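Ribonuclease (Nicotiana glutinosa, PDB 1IYB) probably cleaves RNA, as a member of the ribonuclease T2 family, and holds guanosine-5'-monophosphate in a pocket beside its beta sheet. Local coordinates at residues F10-Q15 against C191-R196; S38-H43 against I125-I130; I162-D167 against G197-S202; S172-I177 against I203-F208. One frame throughout, in Å; residues are numbered along the deposited sequence.

Contact 1: residues F10-Q15 against C191-R196; sequences FFYFVQ and CPIFPR
The Phe10 ring carries Pro192 CD over the centre of one face, a CH-pi contact 3.8 Å from CD to the ring centroid, while Ile193 CG2 comes to its edge beside CZ. Tyr12 CD2 also lies in the plane of the Phe10 ring, and Phe10 CE1 in turn sits over a Tyr12 face. At the edge of the Tyr12 ring are Ile193 O, in its plane, and Cys191 SG, 4.0 Å from Tyr12 CE2. Phe10 holds CG between its backbone N and carbonyl carbon (chi1 67°), and its ring reaches the proline tip to tip. Strand 10-16 is an inner strand of the four-stranded antiparallel sheet of this T2-family fold, and the 191-196 loop lies against its side chains, tied to strand 172-182 by the Cys191-Cys180 disulfide. A tyrosine suits its place because its hydroxyl donates to Ile193 O in a short bond of 2.5 Å, from above the carbonyl plane. A phenylalanine in place of Tyr12 would probably leave Ile193 O without this donor and the loop less firmly held. Pro195, rigid and apolar, meets Tyr12 tip to tip, its CD 3.3 Å from Tyr12 OH.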
# COMPACT_ATOMS: atom_id res chain seq x y z
N PHE A 10 -7.04 -7.17 -14.26
CA PHE A 10 -6.45 -8.49 -14.51
C PHE A 10 -5.64 -8.94 -13.30
O PHE A 10 -5.53 -8.20 -12.33
CB PHE A 10 -5.55 -8.42 -15.75
CG PHE A 10 -4.32 -7.56 -15.56
CD1 PHE A 10 -3.15 -8.11 -15.05
CD2 PHE A 10 -4.35 -6.21 -15.87
CE1 PHE A 10 -2.02 -7.31 -14.85
CE2 PHE A 10 -3.23 -5.40 -15.68
CZ PHE A 10 -2.06 -5.96 -15.17
N PHE A 11 -5.08 -10.14 -13.35
CA PHE A 11 -4.25 -10.64 -12.25
C PHE A 11 -2.82 -10.87 -12.68
O PHE A 11 -2.55 -11.23 -13.83
CB PHE A 11 -4.69 -12.01 -11.72
CG PHE A 11 -6.09 -12.10 -11.20
CD1 PHE A 11 -7.14 -12.41 -12.06
CD2 PHE A 11 -6.34 -12.01 -9.84
CE1 PHE A 11 -8.43 -12.63 -11.56
CE2 PHE A 11 -7.62 -12.23 -9.32
CZ PHE A 11 -8.66 -12.54 -10.19
N TYR A 12 -1.90 -10.70 -11.74
CA TYR A 12 -0.50 -11.04 -11.95
C TYR A 12 -0.36 -12.31 -11.12
O TYR A 12 -0.69 -12.30 -9.93
CB TYR A 12 0.46 -10.01 -11.35
CG TYR A 12 0.81 -8.81 -12.21
CD1 TYR A 12 0.81 -7.53 -11.67
CD2 TYR A 12 1.17 -8.96 -13.55
CE1 TYR A 12 1.15 -6.42 -12.42
CE2 TYR A 12 1.52 -7.84 -14.33
CZ TYR A 12 1.50 -6.58 -13.75
OH TYR A 12 1.82 -5.46 -14.49
N PHE A 13 0.06 -13.41 -11.73
CA PHE A 13 0.29 -14.63 -10.96
C PHE A 13 1.80 -14.58 -10.76
O PHE A 13 2.57 -14.70 -11.72
CB PHE A 13 -0.11 -15.89 -11.73
CG PHE A 13 0.27 -17.17 -11.03
CD1 PHE A 13 -0.15 -17.42 -9.72
CD2 PHE A 13 1.06 -18.11 -11.67
CE1 PHE A 13 0.22 -18.59 -9.06
CE2 PHE A 13 1.44 -19.29 -11.01
CZ PHE A 13 1.02 -19.53 -9.71
N VAL A 14 2.22 -14.37 -9.52
CA VAL A 14 3.64 -14.20 -9.19
C VAL A 14 4.30 -15.36 -8.46
O VAL A 14 3.78 -15.84 -7.45
CB VAL A 14 3.80 -12.92 -8.33
CG1 VAL A 14 5.28 -12.60 -8.13
CG2 VAL A 14 3.08 -11.76 -8.99
N GLN A 15 5.44 -15.79 -8.98
CA GLN A 15 6.22 -16.87 -8.38
C GLN A 15 7.61 -16.36 -8.04
O GLN A 15 8.18 -15.55 -8.77
CB GLN A 15 6.33 -18.06 -9.34
CG GLN A 15 5.01 -18.74 -9.62
CD GLN A 15 5.19 -20.03 -10.40
OE1 GLN A 15 5.79 -20.99 -9.91
NE2 GLN A 15 4.69 -20.05 -11.63
N CYS A 191 0.12 -9.51 -20.74
CA CYS A 191 0.06 -8.46 -19.73
C CYS A 191 -0.14 -7.09 -20.36
O CYS A 191 0.61 -6.68 -21.24
CB CYS A 191 1.35 -8.44 -18.92
SG CYS A 191 1.65 -9.86 -17.82
N PRO A 192 -1.17 -6.35 -19.91
CA PRO A 192 -1.45 -5.01 -20.45
C PRO A 192 -0.32 -4.04 -20.09
O PRO A 192 -0.13 -3.02 -20.76
CB PRO A 192 -2.77 -4.63 -19.78
CG PRO A 192 -3.42 -5.95 -19.52
CD PRO A 192 -2.27 -6.79 -19.03
N ILE A 193 0.41 -4.37 -19.03
CA ILE A 193 1.51 -3.54 -18.56
C ILE A 193 2.43 -4.38 -17.67
O ILE A 193 1.98 -5.34 -17.03
CB ILE A 193 0.98 -2.31 -17.77
CG1 ILE A 193 2.12 -1.35 -17.44
CG2 ILE A 193 0.27 -2.77 -16.49
CD1 ILE A 193 1.65 -0.04 -16.83
N PHE A 194 3.71 -4.02 -17.63
CA PHE A 194 4.71 -4.72 -16.83
C PHE A 194 5.36 -3.77 -15.82
O PHE A 194 5.64 -2.62 -16.14
CB PHE A 194 5.82 -5.28 -17.73
CG PHE A 194 5.40 -6.45 -18.57
CD1 PHE A 194 5.16 -7.69 -17.99
CD2 PHE A 194 5.28 -6.32 -19.95
CE1 PHE A 194 4.81 -8.79 -18.78
CE2 PHE A 194 4.94 -7.41 -20.75
CZ PHE A 194 4.70 -8.65 -20.16
N PRO A 195 5.61 -4.25 -14.60
CA PRO A 195 6.25 -3.39 -13.60
C PRO A 195 7.74 -3.28 -13.91
O PRO A 195 8.26 -4.03 -14.74
CB PRO A 195 6.00 -4.14 -12.28
CG PRO A 195 4.78 -4.97 -12.58
CD PRO A 195 5.06 -5.46 -13.97
N ARG A 196 8.43 -2.35 -13.25
CA ARG A 196 9.87 -2.19 -13.45
C ARG A 196 10.56 -3.45 -12.96
O ARG A 196 10.48 -3.78 -11.77
CB ARG A 196 10.40 -1.00 -12.65
CG ARG A 196 9.93 0.37 -13.13
CD ARG A 196 10.54 1.45 -12.24
NE ARG A 196 10.24 2.80 -12.71
CZ ARG A 196 10.65 3.90 -12.09
NH1 ARG A 196 11.38 3.82 -10.99
NH2 ARG A 196 10.33 5.09 -12.59

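Contact 2: residues S38-H43 against I125-I130. With 5GP (guanosine-5'-monophosphate), chain C.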
# COMPACT_ATOMS: atom_id res chain seq x y z
N SER A 38 13.73 -27.31 -4.40
CA SER A 38 14.38 -26.31 -5.24
C SER A 38 13.57 -26.01 -6.49
O SER A 38 13.99 -26.29 -7.61
CB SER A 38 15.79 -26.79 -5.63
OG SER A 38 16.63 -26.84 -4.50
N ASP A 39 12.39 -25.43 -6.29
CA ASP A 39 11.50 -25.06 -7.38
C ASP A 39 10.97 -23.67 -7.05
O ASP A 39 11.12 -23.19 -5.93
CB ASP A 39 10.30 -26.01 -7.46
CG ASP A 39 10.70 -27.47 -7.37
OD1 ASP A 39 11.61 -27.89 -8.12
OD2 ASP A 39 10.09 -28.19 -6.56
N PHE A 40 10.37 -23.02 -8.04
CA PHE A 40 9.78 -21.71 -7.76
C PHE A 40 8.62 -21.97 -6.81
O PHE A 40 8.01 -23.05 -6.83
CB PHE A 40 9.25 -21.05 -9.03
CG PHE A 40 10.31 -20.43 -9.89
CD1 PHE A 40 11.10 -21.22 -10.73
CD2 PHE A 40 10.52 -19.06 -9.87
CE1 PHE A 40 12.09 -20.65 -11.53
CE2 PHE A 40 11.51 -18.47 -10.67
CZ PHE A 40 12.29 -19.27 -11.50
N GLY A 41 8.31 -20.99 -5.97
CA GLY A 41 7.18 -21.12 -5.06
C GLY A 41 6.21 -19.99 -5.36
O GLY A 41 6.59 -18.97 -5.91
N ILE A 42 4.94 -20.19 -5.01
CA ILE A 42 3.93 -19.16 -5.24
C ILE A 42 4.16 -17.97 -4.31
O ILE A 42 4.48 -18.14 -3.13
CB ILE A 42 2.51 -19.69 -4.93
CG1 ILE A 42 2.16 -20.84 -5.88
CG2 ILE A 42 1.49 -18.55 -5.06
CD1 ILE A 42 0.91 -21.60 -5.47
N HIS A 43 4.04 -16.75 -4.83
CA HIS A 43 4.13 -15.58 -3.98
C HIS A 43 2.66 -15.21 -3.79
O HIS A 43 2.17 -15.13 -2.67
CB HIS A 43 4.91 -14.43 -4.62
CG HIS A 43 5.06 -13.24 -3.72
ND1 HIS A 43 6.00 -12.26 -3.94
CD2 HIS A 43 4.39 -12.88 -2.60
CE1 HIS A 43 5.90 -11.34 -2.99
NE2 HIS A 43 4.93 -11.70 -2.17
N ILE A 125 1.98 -23.87 -14.76
CA ILE A 125 3.19 -23.14 -15.14
C ILE A 125 4.39 -23.52 -14.29
O ILE A 125 4.73 -22.82 -13.33
CB ILE A 125 2.93 -21.63 -15.03
CG1 ILE A 125 1.65 -21.27 -15.79
CG2 ILE A 125 4.12 -20.84 -15.57
CD1 ILE A 125 1.17 -19.86 -15.57
N ASN A 126 5.03 -24.63 -14.63
CA ASN A 126 6.21 -25.10 -13.90
C ASN A 126 7.42 -24.39 -14.50
O ASN A 126 7.99 -24.84 -15.50
CB ASN A 126 6.37 -26.61 -14.06
CG ASN A 126 7.41 -27.19 -13.12
OD1 ASN A 126 8.46 -26.60 -12.90
ND2 ASN A 126 7.12 -28.37 -12.57
N LEU A 127 7.80 -23.28 -13.89
CA LEU A 127 8.91 -22.48 -14.37
C LEU A 127 10.26 -23.16 -14.36
O LEU A 127 11.05 -23.00 -15.30
CB LEU A 127 8.98 -21.18 -13.58
CG LEU A 127 7.74 -20.29 -13.75
CD1 LEU A 127 7.78 -19.16 -12.73
CD2 LEU A 127 7.70 -19.74 -15.17
N LEU A 128 10.55 -23.93 -13.32
CA LEU A 128 11.84 -24.61 -13.26
C LEU A 128 11.98 -25.57 -14.43
O LEU A 128 13.01 -25.59 -15.11
CB LEU A 128 11.99 -25.39 -11.95
CG LEU A 128 13.31 -26.14 -11.80
CD1 LEU A 128 14.46 -25.15 -11.69
CD2 LEU A 128 13.27 -27.03 -10.56
N GLU A 129 10.94 -26.35 -14.69
CA GLU A 129 10.98 -27.30 -15.80
C GLU A 129 11.04 -26.63 -17.16
O GLU A 129 11.71 -27.12 -18.07
CB GLU A 129 9.79 -28.26 -15.73
CG GLU A 129 9.94 -29.30 -14.63
CD GLU A 129 8.87 -30.37 -14.68
OE1 GLU A 129 7.68 -30.03 -14.51
OE2 GLU A 129 9.21 -31.55 -14.90
N ILE A 130 10.34 -25.51 -17.31
CA ILE A 130 10.35 -24.78 -18.56
C ILE A 130 11.76 -24.25 -18.82
O ILE A 130 12.30 -24.41 -19.91
CB ILE A 130 9.38 -23.58 -18.53
CG1 ILE A 130 7.93 -24.07 -18.54
CG2 ILE A 130 9.65 -22.65 -19.71
CD1 ILE A 130 6.92 -22.98 -18.23
P 5GP C . 3.01 -8.57 -1.43
O1P 5GP C . 2.33 -7.30 -1.66
O2P 5GP C . 2.12 -9.76 -1.71
O3P 5GP C . 4.33 -8.65 -2.27
O5' 5GP C . 3.54 -8.75 0.11
C5' 5GP C . 4.40 -9.88 0.51
C4' 5GP C . 4.79 -9.89 2.01
O4' 5GP C . 4.62 -11.30 2.48
C3' 5GP C . 6.22 -9.57 2.42
O3' 5GP C . 6.48 -8.18 2.58
C2' 5GP C . 6.43 -10.32 3.74
O2' 5GP C . 6.01 -9.54 4.88
C1' 5GP C . 5.59 -11.57 3.54
N9 5GP C . 6.28 -12.89 3.33
C8 5GP C . 6.28 -14.02 4.13
N7 5GP C . 6.89 -15.06 3.62
C5 5GP C . 7.34 -14.57 2.38
C6 5GP C . 8.08 -15.26 1.36
O6 5GP C . 8.48 -16.41 1.36
N1 5GP C . 8.34 -14.40 0.24
C2 5GP C . 7.92 -13.08 0.16
N2 5GP C . 8.28 -12.46 -0.99
N3 5GP C . 7.22 -12.43 1.11
C4 5GP C . 6.97 -13.25 2.19
O HOH W 1 9.47 -24.23 -10.46
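Phe40 and Leu127 cross at about a right angle where the loop leading into strand 41-48 meets the start of helix 127-133, whose N-cap is Asn126. Leu127 CB lies over one face of the Phe40 ring, offset toward the rim and 3.6 Å from Phe40 CD1. Leu127 places CG anti to its carbonyl carbon (chi1 -63°), and Leu127 CD1 meets Phe40 CG and CD2. A large flat residue suits this spot, since the ring also touches Leu174 and Ile177 of the sheet. An alanine at Phe40 would probably open a gap beside Leu127 CB and CD1 and take from Leu174 and Ile177 the ring they pack on. Leu128 instead sets CG anti to the backbone N (chi1 180°), and its CD2 approaches two oxygens, Ser38 O and Asp39 OD1, at 3.1 Å each. One water joins the backbones, accepting from Phe40 N at 2.9 Å and from Leu128 N at 3.1 Å; it thus serves an N-H of the first helical turn. Asn126, the N-cap residue, serves the next one: its OD1 accepts from Glu129 N, nearly straight at 168°. Farther along the strand, His43 reaches the nucleotide pocket, its ND1 hydrogen-bonded to Gln176 OE1. Guanosine-5'-monophosphate puts N2 over one face of the imidazole, and His43 NE2 comes 3.1 Å from its O3P.

Contact 3: residues I162-D167 against G197-S202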
# COMPACT_ATOMS: atom_id res chain seq x y z
N ILE A 162 9.64 -10.25 -15.82
CA ILE A 162 10.75 -10.72 -15.01
C ILE A 162 11.23 -9.65 -14.03
O ILE A 162 11.52 -8.53 -14.42
CB ILE A 162 11.95 -11.14 -15.90
CG1 ILE A 162 11.48 -12.11 -16.99
CG2 ILE A 162 13.03 -11.78 -15.04
CD1 ILE A 162 10.89 -13.41 -16.47
N GLU A 163 11.31 -10.02 -12.75
CA GLU A 163 11.76 -9.09 -11.71
C GLU A 163 13.06 -9.61 -11.12
O GLU A 163 13.19 -10.81 -10.86
CB GLU A 163 10.72 -8.97 -10.60
CG GLU A 163 11.07 -7.91 -9.56
CD GLU A 163 10.24 -8.02 -8.29
OE1 GLU A 163 9.13 -8.59 -8.35
OE2 GLU A 163 10.70 -7.54 -7.24
N CYS A 164 14.00 -8.71 -10.89
CA CYS A 164 15.29 -9.07 -10.32
C CYS A 164 15.55 -8.33 -9.02
O CYS A 164 14.96 -7.29 -8.75
CB CYS A 164 16.42 -8.71 -11.30
SG CYS A 164 16.39 -9.67 -12.84
N ASN A 165 16.42 -8.91 -8.20
CA ASN A 165 16.84 -8.28 -6.96
C ASN A 165 18.35 -8.49 -6.92
O ASN A 165 18.92 -9.00 -7.89
CB ASN A 165 16.12 -8.85 -5.72
CG ASN A 165 16.56 -10.26 -5.34
OD1 ASN A 165 16.30 -10.71 -4.23
ND2 ASN A 165 17.21 -10.96 -6.25
N VAL A 166 19.00 -8.10 -5.84
CA VAL A 166 20.45 -8.25 -5.77
C VAL A 166 20.87 -9.18 -4.64
O VAL A 166 20.28 -9.16 -3.56
CB VAL A 166 21.13 -6.88 -5.56
CG1 VAL A 166 22.63 -7.03 -5.58
CG2 VAL A 166 20.68 -5.91 -6.64
N ASP A 167 21.89 -9.99 -4.90
CA ASP A 167 22.39 -10.91 -3.88
C ASP A 167 23.41 -10.16 -3.03
O ASP A 167 23.54 -8.95 -3.15
CB ASP A 167 23.03 -12.15 -4.53
CG ASP A 167 24.30 -11.83 -5.30
OD1 ASP A 167 24.82 -12.74 -5.98
OD2 ASP A 167 24.78 -10.68 -5.23
N GLY A 197 11.24 -4.16 -13.85
CA GLY A 197 11.92 -5.38 -13.47
C GLY A 197 13.22 -5.20 -12.71
O GLY A 197 13.56 -6.02 -11.86
N LYS A 198 13.95 -4.13 -13.02
CA LYS A 198 15.23 -3.85 -12.37
C LYS A 198 16.27 -4.91 -12.71
O LYS A 198 17.13 -5.23 -11.89
CB LYS A 198 15.07 -3.77 -10.85
CG LYS A 198 14.19 -2.63 -10.36
CD LYS A 198 14.13 -2.59 -8.84
CE LYS A 198 13.28 -1.43 -8.34
NZ LYS A 198 13.20 -1.40 -6.85
N CYS A 199 16.19 -5.46 -13.92
CA CYS A 199 17.12 -6.49 -14.36
C CYS A 199 18.18 -5.97 -15.33
O CYS A 199 17.94 -5.02 -16.07
CB CYS A 199 16.38 -7.62 -15.07
SG CYS A 199 15.21 -8.59 -14.09
N GLY A 200 19.34 -6.61 -15.33
CA GLY A 200 20.39 -6.24 -16.25
C GLY A 200 20.19 -7.08 -17.50
O GLY A 200 19.31 -7.94 -17.51
N SER A 201 20.97 -6.83 -18.54
CA SER A 201 20.85 -7.60 -19.78
C SER A 201 21.10 -9.09 -19.51
O SER A 201 20.49 -9.95 -20.15
CB SER A 201 21.83 -7.08 -20.82
OG SER A 201 23.16 -7.13 -20.34
N SER A 202 22.00 -9.37 -18.58
CA SER A 202 22.32 -10.74 -18.20
C SER A 202 22.17 -10.84 -16.68
O SER A 202 22.65 -9.97 -15.95
CB SER A 202 23.75 -11.10 -18.61
OG SER A 202 24.70 -10.34 -17.89
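Cys164 and Cys199 form a disulfide that fastens the 197-202 loop to strand 161-166, an outermost strand of the four-stranded antiparallel sheet. The bridge is right-handed, with a torsion of 96° about the bond between Cys164 SG and Cys199 SG. Each cysteine sets its sulfur anti to its carbonyl carbon, beside the backbone N. Polar contact comes from the main chain: Cys164 N donates to Gly197 O at 2.9 Å, almost straight (170°), so a covalent and a hydrogen-bonded tie leave the same strand residue. Two CH...O contacts add to it. Gly197 CA lies 3.3 Å from Ile162 O, and Glu163 CA approaches Gly197 O at 3.6 Å. Glycine suits this place because a beta carbon would collide with Ile162 O. Among apolar contacts, Cys199 SG lies 4.0 Å from CG2 of Ile162, a branched side chain that also packs on helix 145-156 and on Leu174. The Glu163 side chain starts away from the loop, and its OE1 accepts from Tyr178 OH and Gln176 NE2. Lys198 takes a left-handed backbone conformation (phi 65°), and its O stands 3.6 Å from Cys164 CB.

Contact 4: residues S172-I177 against I203-F208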
# COMPACT_ATOMS: atom_id res chain seq x y z
N SER A 172 23.04 -9.03 -10.06
CA SER A 172 21.62 -8.95 -10.39
C SER A 172 21.19 -10.40 -10.62
O SER A 172 21.89 -11.16 -11.29
CB SER A 172 21.41 -8.13 -11.65
OG SER A 172 20.04 -8.02 -11.98
N GLN A 173 20.04 -10.78 -10.07
CA GLN A 173 19.59 -12.16 -10.21
C GLN A 173 18.09 -12.32 -10.46
O GLN A 173 17.29 -11.46 -10.08
CB GLN A 173 19.97 -12.93 -8.94
CG GLN A 173 19.39 -12.30 -7.68
CD GLN A 173 19.82 -13.00 -6.41
OE1 GLN A 173 19.31 -12.71 -5.33
NE2 GLN A 173 20.77 -13.92 -6.52
N LEU A 174 17.74 -13.43 -11.10
CA LEU A 174 16.34 -13.75 -11.39
C LEU A 174 15.63 -13.97 -10.06
O LEU A 174 15.94 -14.92 -9.34
CB LEU A 174 16.28 -15.03 -12.23
CG LEU A 174 14.90 -15.58 -12.60
CD1 LEU A 174 14.14 -14.54 -13.41
CD2 LEU A 174 15.05 -16.87 -13.39
N TYR A 175 14.67 -13.11 -9.75
CA TYR A 175 13.96 -13.20 -8.48
C TYR A 175 12.49 -13.65 -8.59
O TYR A 175 12.11 -14.65 -7.99
CB TYR A 175 14.08 -11.84 -7.78
CG TYR A 175 13.30 -11.70 -6.49
CD1 TYR A 175 13.26 -12.73 -5.55
CD2 TYR A 175 12.64 -10.51 -6.20
CE1 TYR A 175 12.58 -12.58 -4.35
CE2 TYR A 175 11.95 -10.35 -5.01
CZ TYR A 175 11.92 -11.39 -4.09
OH TYR A 175 11.24 -11.23 -2.91
N GLN A 176 11.68 -12.92 -9.35
CA GLN A 176 10.28 -13.31 -9.49
C GLN A 176 9.84 -13.27 -10.95
O GLN A 176 10.39 -12.53 -11.76
CB GLN A 176 9.36 -12.39 -8.67
CG GLN A 176 9.75 -12.28 -7.20
CD GLN A 176 8.63 -11.75 -6.34
OE1 GLN A 176 7.86 -12.52 -5.76
NE2 GLN A 176 8.51 -10.43 -6.26
N ILE A 177 8.85 -14.10 -11.27
CA ILE A 177 8.31 -14.17 -12.62
C ILE A 177 6.81 -13.96 -12.57
O ILE A 177 6.11 -14.61 -11.79
CB ILE A 177 8.66 -15.53 -13.27
CG1 ILE A 177 10.18 -15.62 -13.46
CG2 ILE A 177 7.93 -15.70 -14.60
CD1 ILE A 177 10.65 -16.89 -14.11
N ILE A 203 21.52 -11.90 -16.22
CA ILE A 203 21.29 -12.08 -14.79
C ILE A 203 21.61 -13.49 -14.29
O ILE A 203 21.55 -14.46 -15.03
CB ILE A 203 19.82 -11.76 -14.42
CG1 ILE A 203 18.88 -12.68 -15.20
CG2 ILE A 203 19.53 -10.30 -14.71
CD1 ILE A 203 17.40 -12.45 -14.90
N GLU A 204 21.95 -13.57 -13.00
CA GLU A 204 22.28 -14.85 -12.38
C GLU A 204 21.03 -15.62 -11.96
O GLU A 204 20.02 -15.04 -11.59
CB GLU A 204 23.16 -14.62 -11.14
CG GLU A 204 23.32 -15.87 -10.28
CD GLU A 204 23.94 -15.59 -8.93
OE1 GLU A 204 23.49 -14.64 -8.23
OE2 GLU A 204 24.88 -16.32 -8.55
N PHE A 205 21.13 -16.95 -12.03
CA PHE A 205 20.05 -17.84 -11.62
C PHE A 205 20.75 -18.68 -10.54
O PHE A 205 21.25 -19.77 -10.81
CB PHE A 205 19.60 -18.72 -12.80
CG PHE A 205 18.31 -19.48 -12.57
CD1 PHE A 205 17.53 -19.25 -11.44
CD2 PHE A 205 17.88 -20.42 -13.50
CE1 PHE A 205 16.33 -19.95 -11.25
CE2 PHE A 205 16.69 -21.12 -13.32
CZ PHE A 205 15.91 -20.89 -12.19
N PRO A 206 20.79 -18.16 -9.30
CA PRO A 206 21.44 -18.82 -8.16
C PRO A 206 20.90 -20.18 -7.75
O PRO A 206 19.70 -20.44 -7.85
CB PRO A 206 21.32 -17.79 -7.05
CG PRO A 206 20.01 -17.15 -7.34
CD PRO A 206 20.07 -16.95 -8.85
N THR A 207 21.79 -21.03 -7.28
CA THR A 207 21.41 -22.35 -6.82
C THR A 207 20.67 -22.16 -5.50
O THR A 207 20.82 -21.13 -4.85
CB THR A 207 22.64 -23.23 -6.54
OG1 THR A 207 23.37 -22.67 -5.43
CG2 THR A 207 23.55 -23.28 -7.75
N PHE A 208 19.88 -23.15 -5.11
CA PHE A 208 19.18 -23.07 -3.84
C PHE A 208 19.46 -24.36 -3.07
O PHE A 208 19.14 -25.43 -3.61
CB PHE A 208 17.67 -22.92 -4.03
CG PHE A 208 16.90 -22.86 -2.74
CD1 PHE A 208 17.17 -21.88 -1.79
CD2 PHE A 208 15.92 -23.81 -2.45
CE1 PHE A 208 16.49 -21.84 -0.58
CE2 PHE A 208 15.23 -23.78 -1.24
CZ PHE A 208 15.51 -22.80 -0.30
OXT PHE A 208 20.01 -24.27 -1.95
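Leu174 and Phe205 both turn CG anti to their own backbone N (chi1 178° and -168°), and the two side chains run side by side, pointing the same way. Leu174 CD2 lies over one face of the phenyl ring, offset toward its rim, at 4.0 Å from the centroid. Ile203 holds CG1 between its backbone N and carbonyl carbon (chi1 59°), and its CD1 meets Leu174 CB at 3.9 Å. These branched and aromatic groups suit a buried place between strand 172-182 and the C-terminal segment. The backbones join by a single beta bridge between Gln173 and Glu204: Glu204 N donates to Ser172 O at 3.0 Å, and Leu174 N donates to Glu204 O at 2.8 Å. Farther along the strand, Tyr175 and Gln176 both face Glu163 in a classic beta bulge, and Tyr175 belongs to the nucleotide pocket. Gln173 NE2 makes a weak bond to Glu204 OE1, 3.3 Å long, and lies 3.4 Å from Pro206 CG. Its stronger acceptor is Asp23 OD2, while Gln173 OE1 accepts a hydrogen bond from Asn165 ND2; glutamine, with both a donor and an acceptor, fits this role. Glu204 OE1 also lies close to Asp167 OD1. The amide's weak bond would offset that like charge little, so one of the two carboxylates may bind a proton more readily than an isolated one would.

All four contacts reach the same antiparallel sheet. Val14 O probably accepts a hydrogen bond from His43 N (2.8 Å) between contacts 1 and 2, and Gln15 O from Ile177 N (3.0 Å) between contacts 1 and 4. Contacts 3 and 4, centres about 8 Å apart, probably share a hydrogen bond from Glu163 N to Gln176 O (2.9 Å). Leu127 and Phe40 of contact 2 lie on Ile177 of contact 4, and Ser38 OG lies 3.0 Å from Phe208 O, a second tie between these two. The nucleotide pocket draws His43 from contact 2 and Tyr175 from contact 4. Tyr12 of contact 1 remains about 10 Å from the nucleotide, side chain to ligand, and Glu163 of contact 3 about 8 Å.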